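Local atomic coordinates of putative nudix hydrolase family member (Chromobacterium violaceum, PDB entry 3F13), a protein that belongs to the Nudix hydrolase family and probably acts as a magnesium-dependent hydrolase, its own substrate not being established. Residues Ala128-Glu133 / Glu139-Leu144; Pro110-Asp115 / Glu119-Leu124. All coordinates share one frame; numbering follows the deposited sequence.

Contact 1 (Ala128-Glu133 / Glu139-Leu144); sequences ARLRNE and EALRAL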
ATOM      1  N   ALA B 128       7.381 -12.755  12.210  1.00 30.26           N
ATOM      2  CA  ALA B 128       7.979 -12.511  13.530  1.00 30.51           C
ATOM      3  C   ALA B 128       9.490 -12.291  13.433  1.00 31.59           C
ATOM      4  O   ALA B 128      10.024 -11.399  14.099  1.00 31.78           O
ATOM      5  CB  ALA B 128       7.676 -13.662  14.456  1.00 30.49           C
ATOM      6  N   ARG B 129      10.181 -13.085  12.617  1.00 32.62           N
ATOM      7  CA  ARG B 129      11.625 -12.889  12.382  1.00 33.60           C
ATOM      8  C   ARG B 129      11.867 -11.521  11.742  1.00 33.12           C
ATOM      9  O   ARG B 129      12.699 -10.745  12.208  1.00 33.53           O
ATOM     10  CB  ARG B 129      12.204 -13.961  11.443  1.00 33.99           C
ATOM     11  CG  ARG B 129      12.817 -15.183  12.104  1.00 40.67           C
ATOM     12  CD  ARG B 129      13.382 -16.177  11.049  1.00 45.20           C
ATOM     13  NE  ARG B 129      12.345 -17.118  10.623  1.00 49.84           N
ATOM     14  CZ  ARG B 129      12.005 -17.369   9.360  1.00 51.89           C
ATOM     15  NH1 ARG B 129      12.639 -16.766   8.353  1.00 52.85           N
ATOM     16  NH2 ARG B 129      11.025 -18.244   9.106  1.00 55.08           N
ATOM     17  N   LEU B 130      11.148 -11.239  10.662  1.00 31.79           N
ATOM     18  CA  LEU B 130      11.381 -10.010   9.888  1.00 31.80           C
ATOM     19  C   LEU B 130      11.208  -8.762  10.751  1.00 31.37           C
ATOM     20  O   LEU B 130      11.951  -7.797  10.635  1.00 31.66           O
ATOM     21  CB  LEU B 130      10.409  -9.945   8.704  1.00 31.95           C
ATOM     22  CG  LEU B 130      10.684  -8.888   7.627  1.00 33.30           C
ATOM     23  CD1 LEU B 130      12.107  -8.996   7.115  1.00 34.25           C
ATOM     24  CD2 LEU B 130       9.697  -9.091   6.481  1.00 32.31           C
ATOM     25  N   ARG B 131      10.186  -8.782  11.587  1.00 31.99           N
ATOM     26  CA  ARG B 131       9.883  -7.668  12.493  1.00 33.06           C
ATOM     27  C   ARG B 131      11.124  -7.235  13.314  1.00 33.30           C
ATOM     28  O   ARG B 131      11.257  -6.054  13.664  1.00 32.64           O
ATOM     29  CB  ARG B 131       8.747  -8.120  13.421  1.00 32.91           C
ATOM     30  CG  ARG B 131       7.897  -7.072  14.110  1.00 37.30           C
ATOM     31  CD  ARG B 131       6.962  -7.876  15.072  1.00 41.92           C
ATOM     32  NE  ARG B 131       5.866  -7.144  15.706  1.00 46.62           N
ATOM     33  CZ  ARG B 131       6.019  -6.281  16.710  1.00 48.49           C
ATOM     34  NH1 ARG B 131       7.240  -5.992  17.152  1.00 49.07           N
ATOM     35  NH2 ARG B 131       4.952  -5.677  17.242  1.00 46.98           N
ATOM     36  N   ASN B 132      12.027  -8.177  13.610  1.00 33.13           N
ATOM     37  CA  ASN B 132      13.191  -7.873  14.464  1.00 35.59           C
ATOM     38  C   ASN B 132      14.446  -7.591  13.645  1.00 35.75           C
ATOM     39  O   ASN B 132      15.446  -7.143  14.206  1.00 37.76           O
ATOM     40  CB  ASN B 132      13.502  -9.031  15.431  1.00 34.38           C
ATOM     41  CG  ASN B 132      12.432  -9.217  16.513  1.00 38.64           C
ATOM     42  OD1 ASN B 132      11.657  -8.317  16.818  1.00 41.19           O
ATOM     43  ND2 ASN B 132      12.388 -10.405  17.084  1.00 40.54           N
ATOM     44  N   GLU B 133      14.387  -7.820  12.327  1.00 36.62           N
ATOM     45  CA  GLU B 133      15.596  -7.765  11.462  1.00 37.00           C
ATOM     46  C   GLU B 133      16.195  -6.362  11.274  1.00 36.61           C
ATOM     47  O   GLU B 133      15.480  -5.387  11.069  1.00 35.44           O
ATOM     48  CB  GLU B 133      15.336  -8.402  10.082  1.00 37.69           C
ATOM     49  CG  GLU B 133      15.291  -9.955  10.095  1.00 42.05           C
ATOM     50  CD  GLU B 133      14.935 -10.583   8.740  1.00 47.85           C
ATOM     51  OE1 GLU B 133      14.404 -11.729   8.710  1.00 50.15           O
ATOM     52  OE2 GLU B 133      15.177  -9.935   7.698  1.00 49.67           O
ATOM     53  N   GLU B 139      13.329  -2.147   8.971  1.00 27.60           N
ATOM     54  CA  GLU B 139      13.172  -0.767   9.445  1.00 29.49           C
ATOM     55  C   GLU B 139      11.860  -0.146   8.974  1.00 27.58           C
ATOM     56  O   GLU B 139      11.174   0.526   9.746  1.00 27.89           O
ATOM     57  CB  GLU B 139      14.340   0.127   9.007  1.00 30.51           C
ATOM     58  CG  GLU B 139      15.638  -0.148   9.754  1.00 36.64           C
ATOM     59  CD  GLU B 139      16.695   0.896   9.435  1.00 44.94           C
ATOM     60  OE1 GLU B 139      16.631   1.994  10.049  1.00 48.49           O
ATOM     61  OE2 GLU B 139      17.558   0.639   8.550  1.00 48.39           O
ATOM     62  N   ALA B 140      11.554  -0.338   7.688  1.00 27.42           N
ATOM     63  CA  ALA B 140      10.260   0.065   7.120  1.00 26.44           C
ATOM     64  C   ALA B 140       9.082  -0.594   7.832  1.00 26.63           C
ATOM     65  O   ALA B 140       8.115   0.071   8.167  1.00 26.10           O
ATOM     66  CB  ALA B 140      10.226  -0.264   5.657  1.00 27.20           C
ATOM     67  N   LEU B 141       9.179  -1.893   8.085  1.00 25.56           N
ATOM     68  CA  LEU B 141       8.142  -2.612   8.800  1.00 25.23           C
ATOM     69  C   LEU B 141       7.935  -1.968  10.179  1.00 25.38           C
ATOM     70  O   LEU B 141       6.802  -1.622  10.557  1.00 25.01           O
ATOM     71  CB  LEU B 141       8.553  -4.084   8.912  1.00 25.56           C
ATOM     72  CG  LEU B 141       7.587  -5.146   9.399  1.00 25.92           C
ATOM     73  CD1 LEU B 141       8.301  -6.515   9.226  1.00 24.60           C
ATOM     74  CD2 LEU B 141       7.237  -4.890  10.864  1.00 28.50           C
ATOM     75  N   ARG B 142       9.025  -1.769  10.918  1.00 24.95           N
ATOM     76  CA  ARG B 142       8.903  -1.209  12.268  1.00 26.19           C
ATOM     77  C   ARG B 142       8.361   0.220  12.244  1.00 26.28           C
ATOM     78  O   ARG B 142       7.599   0.618  13.133  1.00 27.31           O
ATOM     79  CB  ARG B 142      10.218  -1.282  13.038  1.00 28.10           C
ATOM     80  CG  ARG B 142      10.615  -2.736  13.512  1.00 28.61           C
ATOM     81  CD  ARG B 142      11.838  -2.681  14.425  1.00 28.09           C
ATOM     82  NE  ARG B 142      13.029  -2.316  13.678  1.00 29.13           N
ATOM     83  CZ  ARG B 142      13.688  -3.146  12.877  1.00 31.19           C
ATOM     84  NH1 ARG B 142      13.278  -4.408  12.720  1.00 31.92           N
ATOM     85  NH2 ARG B 142      14.736  -2.707  12.217  1.00 31.78           N
ATOM     86  N   ALA B 143       8.720   0.991  11.224  1.00 24.99           N
ATOM     87  CA  ALA B 143       8.198   2.346  11.140  1.00 25.15           C
ATOM     88  C   ALA B 143       6.701   2.333  10.853  1.00 25.26           C
ATOM     89  O   ALA B 143       5.946   3.167  11.368  1.00 25.42           O
ATOM     90  CB  ALA B 143       8.970   3.180  10.117  1.00 24.93           C
ATOM     91  N   LEU B 144       6.252   1.394  10.016  1.00 24.58           N
ATOM     92  CA  LEU B 144       4.820   1.302   9.728  1.00 25.41           C
ATOM     93  C   LEU B 144       4.057   0.899  10.989  1.00 25.69           C
ATOM     94  O   LEU B 144       2.994   1.430  11.260  1.00 25.93           O
ATOM     95  CB  LEU B 144       4.544   0.352   8.556  1.00 25.71           C
ATOM     96  CG  LEU B 144       4.880   1.014   7.229  1.00 28.49           C
ATOM     97  CD1 LEU B 144       4.807  -0.001   6.070  1.00 33.87           C
ATOM     98  CD2 LEU B 144       3.867   2.169   7.014  1.00 31.10           C
TER
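Leu141 lays its two methyl branches against the last turn of the neighbouring helix: Leu141 CD1 comes within 3.7 Å of Leu130 CG, while Leu141 CD2 lies 4.0 Å from Arg131 CG. This is the corner between two consecutive helices joined by a short turn, 118-132 and 136-157, at the C-terminal end of this Nudix-family chain. The axes of the two short segments stand nearly perpendicular, at 93°, and approach to 9.0 Å. In Leu141 CG is anti to the backbone N (chi1 -170°), which, with CB already directed toward helix 118-132, sets the two methyls against Leu130 and Arg131. Beneath this apolar patch lies the sheet, with Leu130 touching Leu74 and Phe75 and Leu141 touching Leu88. The Arg131 chain is extended from CG to NE, and NE forms a salt bridge with Glu24.

Arg142 supplies the polar half. Its chain bends at chi3 (-70°), bringing the guanidinium edge to the carbonyls of Arg131 and Glu133, where the chain turns toward helix 136-157. Arg142 NH1 donates to Arg131 O at 2.8 Å and to Glu133 O at 2.9 Å, so one nitrogen bridges both carbonyls. Both oxygens lie close to the guanidinium plane, although NH1 stands well above each carbonyl plane. Arg142 NH2 adds a second bond to Glu133 O, 3.0 Å long, and approaches that oxygen from the same face of its carbonyl plane as NH1.

Contact 2 (Pro110-Asp115 / Glu119-Leu124); sequences PDTDMD and EGRAIL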
ATOM      1  N   PRO B 110       3.375 -16.557  16.987  1.00 40.90           N
ATOM      2  CA  PRO B 110       3.233 -17.646  16.032  1.00 40.91           C
ATOM      3  C   PRO B 110       3.109 -18.982  16.759  1.00 41.11           C
ATOM      4  O   PRO B 110       2.787 -19.992  16.146  1.00 40.98           O
ATOM      5  CB  PRO B 110       4.546 -17.609  15.253  1.00 41.48           C
ATOM      6  CG  PRO B 110       5.145 -16.253  15.563  1.00 41.63           C
ATOM      7  CD  PRO B 110       4.725 -15.979  16.956  1.00 41.38           C
ATOM      8  N   ASP B 111       3.369 -18.979  18.059  1.00 41.21           N
ATOM      9  CA  ASP B 111       3.209 -20.201  18.848  1.00 41.56           C
ATOM     10  C   ASP B 111       1.907 -20.195  19.610  1.00 41.16           C
ATOM     11  O   ASP B 111       1.765 -20.900  20.603  1.00 41.85           O
ATOM     12  CB  ASP B 111       4.365 -20.362  19.825  1.00 42.12           C
ATOM     13  CG  ASP B 111       5.669 -20.592  19.121  1.00 44.44           C
ATOM     14  OD1 ASP B 111       6.615 -19.810  19.407  1.00 48.61           O
ATOM     15  OD2 ASP B 111       5.751 -21.534  18.273  1.00 44.15           O
ATOM     16  N   THR B 112       0.956 -19.394  19.151  1.00 40.39           N
ATOM     17  CA  THR B 112      -0.345 -19.326  19.797  1.00 40.07           C
ATOM     18  C   THR B 112      -1.031 -20.698  19.881  1.00 40.73           C
ATOM     19  O   THR B 112      -0.811 -21.585  19.041  1.00 40.00           O
ATOM     20  CB  THR B 112      -1.291 -18.418  19.038  1.00 39.21           C
ATOM     21  OG1 THR B 112      -2.587 -18.500  19.655  1.00 39.90           O
ATOM     22  CG2 THR B 112      -1.404 -18.881  17.592  1.00 38.46           C
ATOM     23  N   ASP B 113      -1.878 -20.830  20.905  1.00 42.19           N
ATOM     24  CA  ASP B 113      -2.695 -22.018  21.176  1.00 43.23           C
ATOM     25  C   ASP B 113      -3.840 -22.209  20.196  1.00 42.58           C
ATOM     26  O   ASP B 113      -4.406 -23.303  20.047  1.00 42.33           O
ATOM     27  CB  ASP B 113      -3.314 -21.860  22.565  1.00 44.22           C
ATOM     28  CG  ASP B 113      -2.331 -22.151  23.645  1.00 47.23           C
ATOM     29  OD1 ASP B 113      -1.387 -22.921  23.327  1.00 51.15           O
ATOM     30  OD2 ASP B 113      -2.483 -21.625  24.779  1.00 49.58           O
ATOM     31  N   MET B 114      -4.200 -21.111  19.565  1.00 41.38           N
ATOM     32  CA  MET B 114      -5.330 -21.052  18.671  1.00 40.97           C
ATOM     33  C   MET B 114      -5.120 -22.006  17.512  1.00 40.33           C
ATOM     34  O   MET B 114      -3.981 -22.312  17.116  1.00 40.15           O
ATOM     35  CB  MET B 114      -5.498 -19.582  18.239  1.00 40.60           C
ATOM     36  CG  MET B 114      -6.246 -19.278  16.976  1.00 42.23           C
ATOM     37  SD  MET B 114      -6.768 -17.535  17.027  1.00 39.50           S
ATOM     38  CE  MET B 114      -5.921 -16.879  18.448  1.00 39.96           C
ATOM     39  N   ASP B 115      -6.226 -22.496  16.973  1.00 40.30           N
ATOM     40  CA  ASP B 115      -6.174 -23.463  15.911  1.00 40.46           C
ATOM     41  C   ASP B 115      -5.976 -22.762  14.567  1.00 40.43           C
ATOM     42  O   ASP B 115      -6.931 -22.532  13.846  1.00 39.34           O
ATOM     43  CB  ASP B 115      -7.470 -24.264  15.896  1.00 41.08           C
ATOM     44  CG  ASP B 115      -7.362 -25.535  15.088  1.00 42.67           C
ATOM     45  OD1 ASP B 115      -6.331 -25.736  14.421  1.00 46.16           O
ATOM     46  OD2 ASP B 115      -8.317 -26.333  15.125  1.00 44.87           O
ATOM     47  N   GLU B 119      -0.144 -23.060   7.035  1.00 37.20           N
ATOM     48  CA  GLU B 119       0.510 -21.975   6.275  1.00 36.61           C
ATOM     49  C   GLU B 119       0.344 -20.593   6.926  1.00 35.37           C
ATOM     50  O   GLU B 119       1.253 -19.765   6.875  1.00 34.32           O
ATOM     51  CB  GLU B 119      -0.036 -21.913   4.854  1.00 37.05           C
ATOM     52  CG  GLU B 119       0.049 -23.235   4.062  1.00 40.24           C
ATOM     53  CD  GLU B 119       1.472 -23.795   3.955  1.00 43.37           C
ATOM     54  OE1 GLU B 119       2.431 -23.109   4.393  1.00 46.46           O
ATOM     55  OE2 GLU B 119       1.634 -24.931   3.439  1.00 45.84           O
ATOM     56  N   GLY B 120      -0.832 -20.338   7.504  1.00 33.94           N
ATOM     57  CA  GLY B 120      -1.051 -19.128   8.312  1.00 33.78           C
ATOM     58  C   GLY B 120      -0.021 -19.055   9.436  1.00 33.49           C
ATOM     59  O   GLY B 120       0.595 -18.013   9.680  1.00 33.61           O
ATOM     60  N   ARG B 121       0.191 -20.165  10.136  1.00 32.95           N
ATOM     61  CA  ARG B 121       1.223 -20.159  11.184  1.00 32.57           C
ATOM     62  C   ARG B 121       2.628 -19.966  10.642  1.00 32.10           C
ATOM     63  O   ARG B 121       3.422 -19.239  11.239  1.00 32.55           O
ATOM     64  CB  ARG B 121       1.192 -21.449  12.035  1.00 33.25           C
ATOM     65  CG  ARG B 121       1.937 -21.287  13.338  1.00 33.14           C
ATOM     66  CD  ARG B 121       1.869 -22.561  14.240  1.00 36.17           C
ATOM     67  NE  ARG B 121       0.503 -22.828  14.707  1.00 36.18           N
ATOM     68  CZ  ARG B 121       0.007 -22.444  15.879  1.00 34.90           C
ATOM     69  NH1 ARG B 121       0.749 -21.749  16.729  1.00 38.23           N
ATOM     70  NH2 ARG B 121      -1.247 -22.752  16.204  1.00 36.84           N
ATOM     71  N   ALA B 122       2.931 -20.609   9.518  1.00 31.99           N
ATOM     72  CA  ALA B 122       4.257 -20.528   8.893  1.00 31.10           C
ATOM     73  C   ALA B 122       4.544 -19.074   8.553  1.00 31.57           C
ATOM     74  O   ALA B 122       5.666 -18.561   8.761  1.00 31.00           O
ATOM     75  CB  ALA B 122       4.276 -21.335   7.622  1.00 32.16           C
ATOM     76  N   ILE B 123       3.529 -18.411   8.012  1.00 30.17           N
ATOM     77  CA  ILE B 123       3.752 -17.024   7.579  1.00 30.57           C
ATOM     78  C   ILE B 123       4.009 -16.119   8.799  1.00 29.91           C
ATOM     79  O   ILE B 123       4.857 -15.215   8.782  1.00 30.19           O
ATOM     80  CB  ILE B 123       2.541 -16.537   6.730  1.00 29.79           C
ATOM     81  CG1 ILE B 123       2.562 -17.200   5.338  1.00 29.52           C
ATOM     82  CG2 ILE B 123       2.506 -14.996   6.689  1.00 29.98           C
ATOM     83  CD1 ILE B 123       1.205 -17.165   4.571  1.00 28.70           C
ATOM     84  N   LEU B 124       3.271 -16.343   9.881  1.00 30.69           N
ATOM     85  CA  LEU B 124       3.457 -15.530  11.080  1.00 31.36           C
ATOM     86  C   LEU B 124       4.819 -15.737  11.711  1.00 31.61           C
ATOM     87  O   LEU B 124       5.380 -14.804  12.311  1.00 31.97           O
ATOM     88  CB  LEU B 124       2.353 -15.808  12.114  1.00 32.49           C
ATOM     89  CG  LEU B 124       1.014 -15.183  11.762  1.00 34.27           C
ATOM     90  CD1 LEU B 124      -0.013 -15.610  12.801  1.00 37.57           C
ATOM     91  CD2 LEU B 124       1.191 -13.654  11.670  1.00 37.21           C
TER
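Thr112 O is gripped by two nitrogens of one guanidinium, Arg121 NH1 at 2.8 Å and Arg121 NH2 at 3.1 Å. The NH1 bond lies in the carbonyl plane on a lone pair, with an N-H...O angle of 154°; NH2 is tilted from that plane and its bond is more bent. Arg121 NH1 also donates to Pro110 O at 2.8 Å, from above that carbonyl's plane, and thus ties together two carbonyls of the loop leading from strand 103-107 into helix 118-132 of the Nudix domain. A bend at chi3 (-66°) turns the arginine's end toward this loop. Thr112 also closes an ST turn, its OG1 accepting from Met114 N at 3.1 Å, which is consistent with a fixed course of the loop here. The apolar share is small: the ring of Pro110 packs beside the helix backbone, CG 3.6 Å from Leu124 O, and its CB faces Leu124 CB. Asp111 is engaged elsewhere, by a salt bridge from OD2 to Arg125. Across the two segments, then, the arginine is bound by main-chain oxygens rather than by a carboxylate, so the hold depends on the path of the loop backbone and probably draws on the partial negative charge of its carbonyls.

Helix 118-132 takes part in both contacts: contact 2 ties its early turns to the loop before it, and contact 1 joins its last turn to helix 136-157. The two centres are about 18 Å apart, yet the contacts meet where Ala128 CB packs 3.8 Å from Pro110 CG. Each relies on an arginine guanidinium gripping main-chain carbonyls, but in contact 1 the acceptors are Arg131 and Glu133, around the turn between the helices, whereas in contact 2 they belong to an irregular loop. Contact 1 is partly buried, its leucines facing the sheet and its second helix reaching the other subunit through Ala143 and Leu144. Contact 2 lies at the surface and is not touched by that subunit.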